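Citrate synthase (Metallosphaera sedula, PDB 6ABW) probably catalyses the condensation of oxaloacetate with acetyl-CoA and water to give citrate and CoA in the tricarboxylic acid cycle. Local coordinates at residues A[248-253]-A[305-310]; A[295-300]-A[332-337]; A[117-122]-A[213-218]; A[107-112]-A[217-222]. All coordinates share one frame; numbering follows the deposited sequence.

Overall arrangement
From the N terminus, helix 104-119 runs out and the chain passes through about a hundred residues before helix 214-225 returns antiparallel to it. Interaction 4 joins the first half of helix 104-119 to the middle of helix 214-225, and interaction 3 closes the shorter loop between the end of the first and the start of the second. The two share Cys217 and Val218, and both touch the second subunit. Further on, interaction 1 ties helix 250-260 to helix 295-315, and interaction 2 ties the start of helix 295-315 to helix 325-335. These two loops cross, their segments alternating along the chain. Interactions 1 and 3 lie on opposite sides of the chain's centre, their own centres about 46 Å apart.

Interaction 1: A[248-253]-A[305-310]; sequences DMTESW and QKLEEL
Lys306 of helix 295-315 reaches over to Glu251 in the first turns of helix 250-260, where its NZ donates a hydrogen bond to Glu251 OE2 at 3.0 Å as part of a salt bridge. The oxygen accepts through its anti lone pair, the one turned away from its partner OE1. A bend at chi2 (46°) swings CD of the lysine out of an extended course, and farther along CE packs on Glu251 CG at 3.7 Å. The same NZ has a second, long ion pair with Glu309 OE1 at 3.7 Å on its own helix. One ammonium thus serves two carboxylates.

Away from the charges the contact turns apolar. Thr250 CG2 lies 3.7 Å from Leu307 CG and also meets CG of Lys306, while Thr250 OG1 is taken up by the carbonyl O of Pro247. Trp253 brings CZ3 to within 3.7 Å of Leu307 CD2, and its indole NE1 is satisfied by Glu243 OE2. Leu310 CD1 rests on Glu251 CA at 4.0 Å. Ile244 of helix 233-244 covers Thr250, Trp253 and Leu307, and Leu307 also comes close to Leu265, which binds acetyl-CoA; this helical packing close to the acetyl-CoA site is consistent with the small domain of citrate synthases.

The chemistry implies a division of labour: buried polar groups find partners outside the pair of helices, the apolar tips fill the inside, and Lys306 probably offsets the repulsion between Glu251 OE2 and Glu309 OE1, 6.5 Å apart.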
# COMPACT_ATOMS: atom_id res chain seq x y z
N ASP A 248 -42.75 -5.11 -5.87
CA ASP A 248 -43.69 -4.81 -6.99
C ASP A 248 -43.19 -3.73 -7.97
O ASP A 248 -43.82 -3.50 -9.01
CB ASP A 248 -45.10 -4.43 -6.45
CG ASP A 248 -45.78 -5.58 -5.67
OD1 ASP A 248 -45.38 -6.78 -5.85
OD2 ASP A 248 -46.73 -5.27 -4.86
N MET A 249 -42.06 -3.09 -7.66
CA MET A 249 -41.45 -2.12 -8.54
C MET A 249 -40.32 -2.66 -9.39
O MET A 249 -39.73 -1.89 -10.15
CB MET A 249 -40.86 -0.98 -7.72
CG MET A 249 -41.76 -0.38 -6.71
SD MET A 249 -42.90 0.73 -7.50
CE MET A 249 -44.33 -0.02 -6.79
N THR A 250 -39.92 -3.93 -9.17
CA THR A 250 -38.73 -4.48 -9.83
C THR A 250 -38.84 -4.54 -11.33
O THR A 250 -37.92 -4.15 -12.04
CB THR A 250 -38.38 -5.87 -9.23
OG1 THR A 250 -38.34 -5.75 -7.80
CG2 THR A 250 -37.02 -6.32 -9.72
N GLU A 251 -39.95 -5.05 -11.83
CA GLU A 251 -40.12 -5.17 -13.28
C GLU A 251 -40.01 -3.85 -13.99
O GLU A 251 -39.35 -3.74 -15.02
CB GLU A 251 -41.47 -5.78 -13.64
CG GLU A 251 -41.43 -7.28 -13.51
CD GLU A 251 -42.71 -8.03 -13.95
OE1 GLU A 251 -43.64 -7.44 -14.64
OE2 GLU A 251 -42.71 -9.27 -13.61
N SER A 252 -40.63 -2.82 -13.41
CA SER A 252 -40.55 -1.48 -13.98
C SER A 252 -39.12 -0.91 -14.00
O SER A 252 -38.69 -0.37 -15.05
CB SER A 252 -41.54 -0.49 -13.29
OG SER A 252 -41.30 0.84 -13.70
N TRP A 253 -38.40 -1.04 -12.89
CA TRP A 253 -37.02 -0.65 -12.84
C TRP A 253 -36.20 -1.39 -13.92
O TRP A 253 -35.37 -0.77 -14.59
CB TRP A 253 -36.46 -0.90 -11.47
CG TRP A 253 -35.04 -0.49 -11.25
CD1 TRP A 253 -34.60 0.66 -10.66
CD2 TRP A 253 -33.87 -1.28 -11.53
NE1 TRP A 253 -33.22 0.68 -10.65
CE2 TRP A 253 -32.76 -0.52 -11.16
CE3 TRP A 253 -33.66 -2.57 -12.10
CZ2 TRP A 253 -31.45 -0.99 -11.27
CZ3 TRP A 253 -32.36 -3.04 -12.22
CH2 TRP A 253 -31.26 -2.25 -11.84
N GLN A 305 -34.24 -11.56 -5.65
CA GLN A 305 -34.69 -12.80 -6.28
C GLN A 305 -35.46 -12.53 -7.62
O GLN A 305 -35.26 -13.21 -8.63
CB GLN A 305 -35.46 -13.70 -5.28
CG GLN A 305 -35.95 -14.99 -5.90
CD GLN A 305 -35.98 -16.19 -4.92
OE1 GLN A 305 -35.62 -17.32 -5.30
NE2 GLN A 305 -36.34 -15.93 -3.67
N LYS A 306 -36.28 -11.50 -7.62
CA LYS A 306 -37.02 -11.12 -8.83
C LYS A 306 -36.07 -10.60 -9.91
O LYS A 306 -36.18 -10.96 -11.10
CB LYS A 306 -38.02 -10.03 -8.49
CG LYS A 306 -38.92 -9.64 -9.64
CD LYS A 306 -39.53 -10.83 -10.44
CE LYS A 306 -40.47 -10.31 -11.54
NZ LYS A 306 -41.30 -11.42 -12.09
N LEU A 307 -35.10 -9.76 -9.51
CA LEU A 307 -34.05 -9.34 -10.49
C LEU A 307 -33.23 -10.47 -11.03
O LEU A 307 -32.84 -10.49 -12.24
CB LEU A 307 -33.12 -8.30 -9.88
CG LEU A 307 -33.39 -6.86 -10.03
CD1 LEU A 307 -32.24 -6.06 -9.39
CD2 LEU A 307 -33.64 -6.47 -11.51
N GLU A 308 -32.95 -11.45 -10.20
CA GLU A 308 -32.19 -12.58 -10.68
C GLU A 308 -32.97 -13.30 -11.79
O GLU A 308 -32.43 -13.69 -12.83
CB GLU A 308 -31.95 -13.58 -9.51
CG GLU A 308 -31.20 -14.86 -9.94
CD GLU A 308 -31.11 -15.94 -8.86
OE1 GLU A 308 -31.73 -15.89 -7.77
OE2 GLU A 308 -30.42 -16.90 -9.18
N GLU A 309 -34.26 -13.47 -11.57
CA GLU A 309 -35.13 -14.15 -12.56
C GLU A 309 -35.16 -13.37 -13.87
O GLU A 309 -34.97 -13.91 -14.97
CB GLU A 309 -36.58 -14.28 -12.04
CG GLU A 309 -37.44 -15.07 -13.00
CD GLU A 309 -38.75 -15.59 -12.41
OE1 GLU A 309 -39.59 -14.73 -11.99
OE2 GLU A 309 -38.97 -16.85 -12.41
N LEU A 310 -35.43 -12.08 -13.74
CA LEU A 310 -35.40 -11.18 -14.94
C LEU A 310 -34.05 -11.21 -15.64
O LEU A 310 -33.95 -11.33 -16.89
CB LEU A 310 -35.77 -9.74 -14.57
CG LEU A 310 -37.17 -9.55 -13.98
CD1 LEU A 310 -37.38 -8.12 -13.49
CD2 LEU A 310 -38.23 -9.90 -14.98

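Interaction 2: A[295-300]-A[332-337]; sequences SDARKY and FYALGF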
# COMPACT_ATOMS: atom_id res chain seq x y z
N SER A 295 -38.40 -7.63 8.15
CA SER A 295 -39.17 -7.33 6.94
C SER A 295 -38.43 -6.38 5.96
O SER A 295 -38.65 -6.45 4.75
CB SER A 295 -40.53 -6.80 7.31
OG SER A 295 -40.38 -5.48 7.77
N ASP A 296 -37.51 -5.55 6.46
CA ASP A 296 -36.65 -4.75 5.56
C ASP A 296 -35.65 -5.65 4.74
O ASP A 296 -35.57 -5.58 3.50
CB ASP A 296 -35.88 -3.70 6.35
CG ASP A 296 -35.81 -2.38 5.62
OD1 ASP A 296 -35.71 -2.37 4.38
OD2 ASP A 296 -35.90 -1.34 6.30
N ALA A 297 -34.90 -6.46 5.47
CA ALA A 297 -34.03 -7.46 4.87
C ALA A 297 -34.79 -8.38 3.93
O ALA A 297 -34.29 -8.73 2.86
CB ALA A 297 -33.29 -8.26 5.93
N ARG A 298 -36.01 -8.74 4.30
CA ARG A 298 -36.84 -9.68 3.51
C ARG A 298 -37.20 -9.03 2.17
O ARG A 298 -37.16 -9.69 1.14
CB ARG A 298 -38.12 -10.04 4.27
CG ARG A 298 -38.90 -11.20 3.66
CD ARG A 298 -40.31 -11.25 4.24
NE ARG A 298 -40.98 -12.54 4.01
CZ ARG A 298 -42.28 -12.80 4.24
NH1 ARG A 298 -42.76 -14.01 3.99
NH2 ARG A 298 -43.12 -11.86 4.70
N LYS A 299 -37.55 -7.76 2.21
CA LYS A 299 -37.91 -6.99 1.05
C LYS A 299 -36.76 -6.98 0.02
O LYS A 299 -36.99 -7.20 -1.21
CB LYS A 299 -38.25 -5.59 1.56
CG LYS A 299 -38.84 -4.61 0.62
CD LYS A 299 -38.97 -3.23 1.28
CE LYS A 299 -37.60 -2.55 1.49
NZ LYS A 299 -37.71 -1.06 1.56
N TYR A 300 -35.53 -6.75 0.50
CA TYR A 300 -34.35 -6.73 -0.40
C TYR A 300 -34.06 -8.08 -1.00
O TYR A 300 -33.70 -8.14 -2.16
CB TYR A 300 -33.15 -6.09 0.33
CG TYR A 300 -33.35 -4.61 0.59
CD1 TYR A 300 -33.84 -3.74 -0.40
CD2 TYR A 300 -33.12 -4.08 1.84
CE1 TYR A 300 -34.05 -2.39 -0.15
CE2 TYR A 300 -33.28 -2.72 2.09
CZ TYR A 300 -33.71 -1.87 1.08
OH TYR A 300 -33.87 -0.52 1.28
N PHE A 332 -25.13 -9.59 4.18
CA PHE A 332 -24.57 -8.63 5.13
C PHE A 332 -25.61 -7.68 5.72
O PHE A 332 -25.63 -7.41 6.96
CB PHE A 332 -23.45 -7.81 4.47
CG PHE A 332 -22.28 -8.60 3.98
CD1 PHE A 332 -21.75 -9.68 4.67
CD2 PHE A 332 -21.66 -8.19 2.75
CE1 PHE A 332 -20.66 -10.36 4.20
CE2 PHE A 332 -20.55 -8.91 2.32
CZ PHE A 332 -20.07 -9.94 3.10
N TYR A 333 -26.50 -7.23 4.88
CA TYR A 333 -27.61 -6.37 5.34
C TYR A 333 -28.50 -7.09 6.34
O TYR A 333 -28.83 -6.50 7.38
CB TYR A 333 -28.45 -5.92 4.14
CG TYR A 333 -29.38 -4.81 4.49
CD1 TYR A 333 -28.94 -3.51 4.53
CD2 TYR A 333 -30.69 -5.09 4.87
CE1 TYR A 333 -29.83 -2.48 4.84
CE2 TYR A 333 -31.57 -4.08 5.21
CZ TYR A 333 -31.14 -2.80 5.20
OH TYR A 333 -32.05 -1.82 5.53
N ALA A 334 -28.81 -8.34 6.07
CA ALA A 334 -29.72 -9.15 6.93
C ALA A 334 -29.05 -9.37 8.30
O ALA A 334 -29.71 -9.49 9.30
CB ALA A 334 -29.98 -10.46 6.24
N LEU A 335 -27.70 -9.44 8.33
CA LEU A 335 -26.93 -9.54 9.55
C LEU A 335 -26.93 -8.27 10.38
O LEU A 335 -26.57 -8.35 11.55
CB LEU A 335 -25.50 -9.96 9.28
CG LEU A 335 -25.36 -11.39 8.77
CD1 LEU A 335 -23.99 -11.62 8.26
CD2 LEU A 335 -25.72 -12.45 9.87
N GLY A 336 -27.26 -7.11 9.79
CA GLY A 336 -27.25 -5.79 10.47
C GLY A 336 -26.19 -4.83 10.00
O GLY A 336 -26.04 -3.76 10.56
N PHE A 337 -25.46 -5.20 8.93
CA PHE A 337 -24.41 -4.31 8.48
C PHE A 337 -24.97 -3.29 7.52
O PHE A 337 -25.67 -3.64 6.59
CB PHE A 337 -23.24 -5.06 7.83
CG PHE A 337 -22.45 -5.91 8.79
CD1 PHE A 337 -21.46 -5.33 9.61
CD2 PHE A 337 -22.61 -7.25 8.86
CE1 PHE A 337 -20.75 -6.09 10.50
CE2 PHE A 337 -21.86 -8.04 9.72
CZ PHE A 337 -20.96 -7.46 10.58
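Tyr300 and Tyr333 form a T-shaped pair where the first turns of helix 295-315 pack on the last turn of helix 325-335, which finishes in a Schellman motif at Gly336. The edge of Tyr300 is directed at the face of Tyr333, with ring centroids 5.2 Å apart and planes at 88°. The closest atoms are Tyr300 CD2 and Tyr333 CE2, at 3.7 Å. CB of Tyr333 points toward the facing helix, and CG stands anti to the backbone N (chi1 -167°). Phe238 of helix 233-244 meets both tyrosine rings.

The aliphatic contacts are made by alanines. Ala297 CB sits 3.8 Å from Ala334 CA and touches the CB of that residue too, which lets the backbones come as near as 5.1 Å between the CA atoms of Ala297 and Ala334. Ala297 CA also lies near the plane of the Tyr333 ring, at its edge. An alanine in place of Tyr333 would probably leave the edge of Tyr300 without the face it is set against and open a gap beside Ala297.

Tyr333 OH lies beside the Asp296 carboxylate, 3.8 Å from CG, with the carboxylate and ring planes turned 69° apart. At the helix end, Gly336 N bonds to Tyr333 O and Phe337 N to Phe332 O; with the positive phi of Gly336, a CB there would jam against the carbonyl O of Leu335.

Interaction 3: A[117-122]-A[213-218]; sequences SIYGMP and DIYSCV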
# COMPACT_ATOMS: atom_id res chain seq x y z
N SER A 117 3.18 -0.77 12.27
CA SER A 117 4.17 -0.07 13.04
C SER A 117 4.37 -0.70 14.41
O SER A 117 5.47 -0.69 14.94
CB SER A 117 3.70 1.38 13.21
OG SER A 117 3.78 2.07 11.96
N ILE A 118 3.30 -1.26 14.99
CA ILE A 118 3.35 -1.85 16.33
C ILE A 118 3.82 -3.32 16.30
O ILE A 118 4.63 -3.71 17.13
CB ILE A 118 1.96 -1.68 16.98
CG1 ILE A 118 1.71 -0.20 17.21
CG2 ILE A 118 1.83 -2.51 18.24
CD1 ILE A 118 0.29 0.15 17.50
N TYR A 119 3.29 -4.13 15.39
CA TYR A 119 3.44 -5.56 15.37
C TYR A 119 4.29 -6.11 14.26
O TYR A 119 4.58 -7.32 14.26
CB TYR A 119 2.07 -6.21 15.28
CG TYR A 119 1.18 -6.07 16.47
CD1 TYR A 119 1.55 -6.61 17.71
CD2 TYR A 119 -0.05 -5.52 16.34
CE1 TYR A 119 0.72 -6.47 18.81
CE2 TYR A 119 -0.91 -5.44 17.42
CZ TYR A 119 -0.52 -5.93 18.64
OH TYR A 119 -1.41 -5.83 19.71
N GLY A 120 4.60 -5.30 13.26
CA GLY A 120 5.29 -5.81 12.06
C GLY A 120 6.59 -6.52 12.45
O GLY A 120 7.39 -5.96 13.25
N MET A 121 6.80 -7.73 11.93
CA MET A 121 8.04 -8.49 12.16
C MET A 121 8.65 -8.94 10.85
O MET A 121 7.95 -9.06 9.83
CB MET A 121 7.72 -9.74 13.00
CG MET A 121 7.31 -9.49 14.43
SD MET A 121 8.73 -8.87 15.35
CE MET A 121 9.53 -10.47 15.66
N PRO A 122 9.95 -9.30 10.85
CA PRO A 122 10.54 -9.70 9.59
C PRO A 122 10.00 -11.08 9.13
O PRO A 122 9.53 -11.89 9.92
CB PRO A 122 12.07 -9.82 9.91
CG PRO A 122 12.26 -9.09 11.18
CD PRO A 122 10.95 -9.08 11.92
N ASP A 213 6.82 -6.17 6.12
CA ASP A 213 6.04 -7.05 7.00
C ASP A 213 4.61 -7.33 6.49
O ASP A 213 4.07 -6.59 5.68
CB ASP A 213 6.01 -6.54 8.41
CG ASP A 213 5.31 -5.18 8.55
OD1 ASP A 213 4.07 -5.17 8.64
OD2 ASP A 213 5.97 -4.13 8.59
N ILE A 214 4.09 -8.46 6.91
CA ILE A 214 2.78 -8.89 6.48
C ILE A 214 1.64 -7.89 6.69
O ILE A 214 0.71 -7.82 5.89
CB ILE A 214 2.48 -10.31 7.04
CG1 ILE A 214 1.42 -10.98 6.20
CG2 ILE A 214 2.13 -10.24 8.52
CD1 ILE A 214 1.44 -12.52 6.32
N TYR A 215 1.68 -7.10 7.76
CA TYR A 215 0.69 -6.09 7.95
C TYR A 215 0.74 -5.00 6.85
O TYR A 215 -0.33 -4.57 6.37
CB TYR A 215 0.83 -5.43 9.32
CG TYR A 215 0.40 -6.35 10.47
CD1 TYR A 215 1.29 -7.23 11.02
CD2 TYR A 215 -0.89 -6.34 10.98
CE1 TYR A 215 0.93 -8.10 12.06
CE2 TYR A 215 -1.25 -7.14 12.03
CZ TYR A 215 -0.35 -8.06 12.56
OH TYR A 215 -0.73 -8.93 13.62
N SER A 216 1.96 -4.60 6.43
CA SER A 216 2.16 -3.62 5.37
C SER A 216 1.75 -4.19 4.01
O SER A 216 1.28 -3.43 3.19
CB SER A 216 3.58 -3.05 5.33
OG SER A 216 3.61 -1.98 6.28
N CYS A 217 1.91 -5.50 3.82
CA CYS A 217 1.35 -6.16 2.64
C CYS A 217 -0.17 -5.96 2.58
O CYS A 217 -0.70 -5.60 1.53
CB CYS A 217 1.76 -7.63 2.56
SG CYS A 217 3.55 -7.84 2.44
N VAL A 218 -0.86 -6.18 3.70
CA VAL A 218 -2.30 -5.90 3.78
C VAL A 218 -2.61 -4.41 3.59
O VAL A 218 -3.61 -4.07 2.96
CB VAL A 218 -2.93 -6.52 5.05
CG1 VAL A 218 -4.38 -6.15 5.18
CG2 VAL A 218 -2.77 -8.01 4.94
O HOH W 1 5.86 -10.27 8.47
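Tyr119 and Gly120, where helix 104-119 ends, meet Asp213 and Tyr215 at the start of helix 214-225. Tyr119 CB packs on Tyr215 CE1 at 3.9 Å. Gly120 CA lies against the carboxylate of Asp213, 3.6 Å from its CG, and a CB on this glycine would clash with OD2. Met121 O comes to 3.5 Å from Asp213 CB, and a water bridges the segments, donating to Met121 O at 2.8 Å and accepting at 3.0 Å from Ile214 N, an N-H of the helix's first turn.

Asp213 is the N-cap of helix 214-225. Its CG occupies the crowded position between backbone N and carbonyl carbon (chi1 63°), and OD1 accepts from Ser216 N at 3.1 Å, the N-H coming from above the carboxylate plane, 50° out of it.

In the next shell, Ser116 OG also hydrogen-bonds to Asp213 OD1, while OD2 forms a salt bridge with Lys226 of the second subunit. Arg138 of helix 128-151 contacts both tyrosines and is likely to fix their rings: its NH1 hydrogen-bonds to Tyr215 OH, and its guanidinium makes a cation-pi contact with the ring of Tyr119.

Interaction 4: A[107-112]-A[217-222]; sequences MMETAF and CVVAAL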
# COMPACT_ATOMS: atom_id res chain seq x y z
N MET A 107 -10.45 3.63 6.50
CA MET A 107 -10.25 3.49 7.92
C MET A 107 -9.49 2.20 8.26
O MET A 107 -8.60 2.17 9.12
CB MET A 107 -11.61 3.55 8.61
CG MET A 107 -12.32 4.85 8.36
SD MET A 107 -13.98 4.93 9.12
CE MET A 107 -13.54 4.79 10.76
N MET A 108 -9.84 1.09 7.61
CA MET A 108 -9.08 -0.12 7.75
C MET A 108 -7.62 0.06 7.36
O MET A 108 -6.75 -0.48 8.01
CB MET A 108 -9.67 -1.27 6.91
CG MET A 108 -11.05 -1.72 7.24
SD MET A 108 -11.48 -3.17 6.19
CE MET A 108 -10.33 -4.34 6.50
N GLU A 109 -7.34 0.72 6.25
CA GLU A 109 -6.02 0.98 5.76
C GLU A 109 -5.19 1.70 6.85
O GLU A 109 -4.02 1.30 7.13
CB GLU A 109 -6.11 1.80 4.45
CG GLU A 109 -4.83 2.10 3.75
CD GLU A 109 -4.92 3.31 2.83
OE1 GLU A 109 -5.25 4.43 3.31
OE2 GLU A 109 -4.58 3.23 1.66
N THR A 110 -5.80 2.66 7.51
CA THR A 110 -5.12 3.45 8.51
C THR A 110 -4.81 2.59 9.74
O THR A 110 -3.70 2.57 10.26
CB THR A 110 -5.94 4.68 8.86
OG1 THR A 110 -6.17 5.44 7.67
CG2 THR A 110 -5.19 5.57 9.84
N ALA A 111 -5.81 1.83 10.18
CA ALA A 111 -5.63 0.91 11.29
C ALA A 111 -4.59 -0.16 11.03
O ALA A 111 -3.74 -0.41 11.85
CB ALA A 111 -6.95 0.33 11.69
N PHE A 112 -4.54 -0.71 9.82
CA PHE A 112 -3.53 -1.71 9.47
C PHE A 112 -2.14 -1.08 9.36
O PHE A 112 -1.17 -1.77 9.68
CB PHE A 112 -3.91 -2.49 8.21
CG PHE A 112 -4.65 -3.71 8.53
CD1 PHE A 112 -5.98 -3.71 8.79
CD2 PHE A 112 -3.91 -4.90 8.75
CE1 PHE A 112 -6.63 -4.88 9.19
CE2 PHE A 112 -4.55 -6.07 9.18
CZ PHE A 112 -5.89 -6.05 9.43
N CYS A 217 1.91 -5.50 3.82
CA CYS A 217 1.35 -6.16 2.64
C CYS A 217 -0.17 -5.96 2.58
O CYS A 217 -0.70 -5.60 1.53
CB CYS A 217 1.76 -7.63 2.56
SG CYS A 217 3.55 -7.84 2.44
N VAL A 218 -0.86 -6.18 3.70
CA VAL A 218 -2.30 -5.90 3.78
C VAL A 218 -2.61 -4.41 3.59
O VAL A 218 -3.61 -4.07 2.96
CB VAL A 218 -2.93 -6.52 5.05
CG1 VAL A 218 -4.38 -6.15 5.18
CG2 VAL A 218 -2.77 -8.01 4.94
N VAL A 219 -1.82 -3.50 4.12
CA VAL A 219 -2.02 -2.06 3.89
C VAL A 219 -2.05 -1.76 2.39
O VAL A 219 -2.97 -1.06 1.90
CB VAL A 219 -0.95 -1.19 4.58
CG1 VAL A 219 -0.98 0.26 4.15
CG2 VAL A 219 -1.14 -1.31 6.03
N ALA A 220 -1.09 -2.31 1.66
CA ALA A 220 -1.06 -2.07 0.23
C ALA A 220 -2.31 -2.67 -0.51
O ALA A 220 -2.88 -2.06 -1.43
CB ALA A 220 0.19 -2.64 -0.36
N ALA A 221 -2.70 -3.85 -0.10
CA ALA A 221 -3.91 -4.46 -0.60
C ALA A 221 -5.12 -3.62 -0.40
O ALA A 221 -5.92 -3.39 -1.35
CB ALA A 221 -4.09 -5.87 -0.03
N LEU A 222 -5.26 -3.08 0.82
CA LEU A 222 -6.36 -2.18 1.09
C LEU A 222 -6.34 -0.86 0.38
O LEU A 222 -7.39 -0.36 -0.03
CB LEU A 222 -6.44 -1.94 2.59
CG LEU A 222 -6.79 -3.16 3.47
CD1 LEU A 222 -6.40 -2.81 4.89
CD2 LEU A 222 -8.26 -3.56 3.41
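Phe112 of helix 104-119 and Val218, Val219 and Leu222 of helix 214-225 meet in an antiparallel helix pair, the axes of the two segments 8.8 Å apart at their closest and inclined at 164°. Both helices also touch the second subunit, where Val219 packs on its own counterpart, Val219 of that subunit, consistent with the helical sandwich of antiparallel pairs that forms the dimer interface in citrate synthases.

One contact is of the CH-pi kind: Val218 CG1 sits over one face of the Phe112 ring, 4.1 Å from its centroid and 22° off the normal, nearer the rim than the centre. The ring is edged, in its plane, by the carbonyl O of Met108 one turn earlier.

The remaining contacts are apolar side chains packing on the ring and on the backbone. Val219 CG2 presses on the backbone of Phe112, 3.5 Å from its carbonyl C, and on Phe112 CB. The Leu222 side chain crosses that of Phe112 at about a right angle, its CD1 4.0 Å from Phe112 CD1 and 3.9 Å from Glu109 N. An alanine at Phe112 would probably leave Val218 CG1 without the ring face beneath it and open a gap beside Leu222 CD1.

The buried carboxylate of Glu109, its chain extended beyond CG, finds its partner across the dimer: OE2 is hydrogen-bonded to Ser216 OG of the second subunit. On the flank toward helix 342-365, the bend of Met108 at chi3 brings its CE to 3.8 Å from Leu222 CD2.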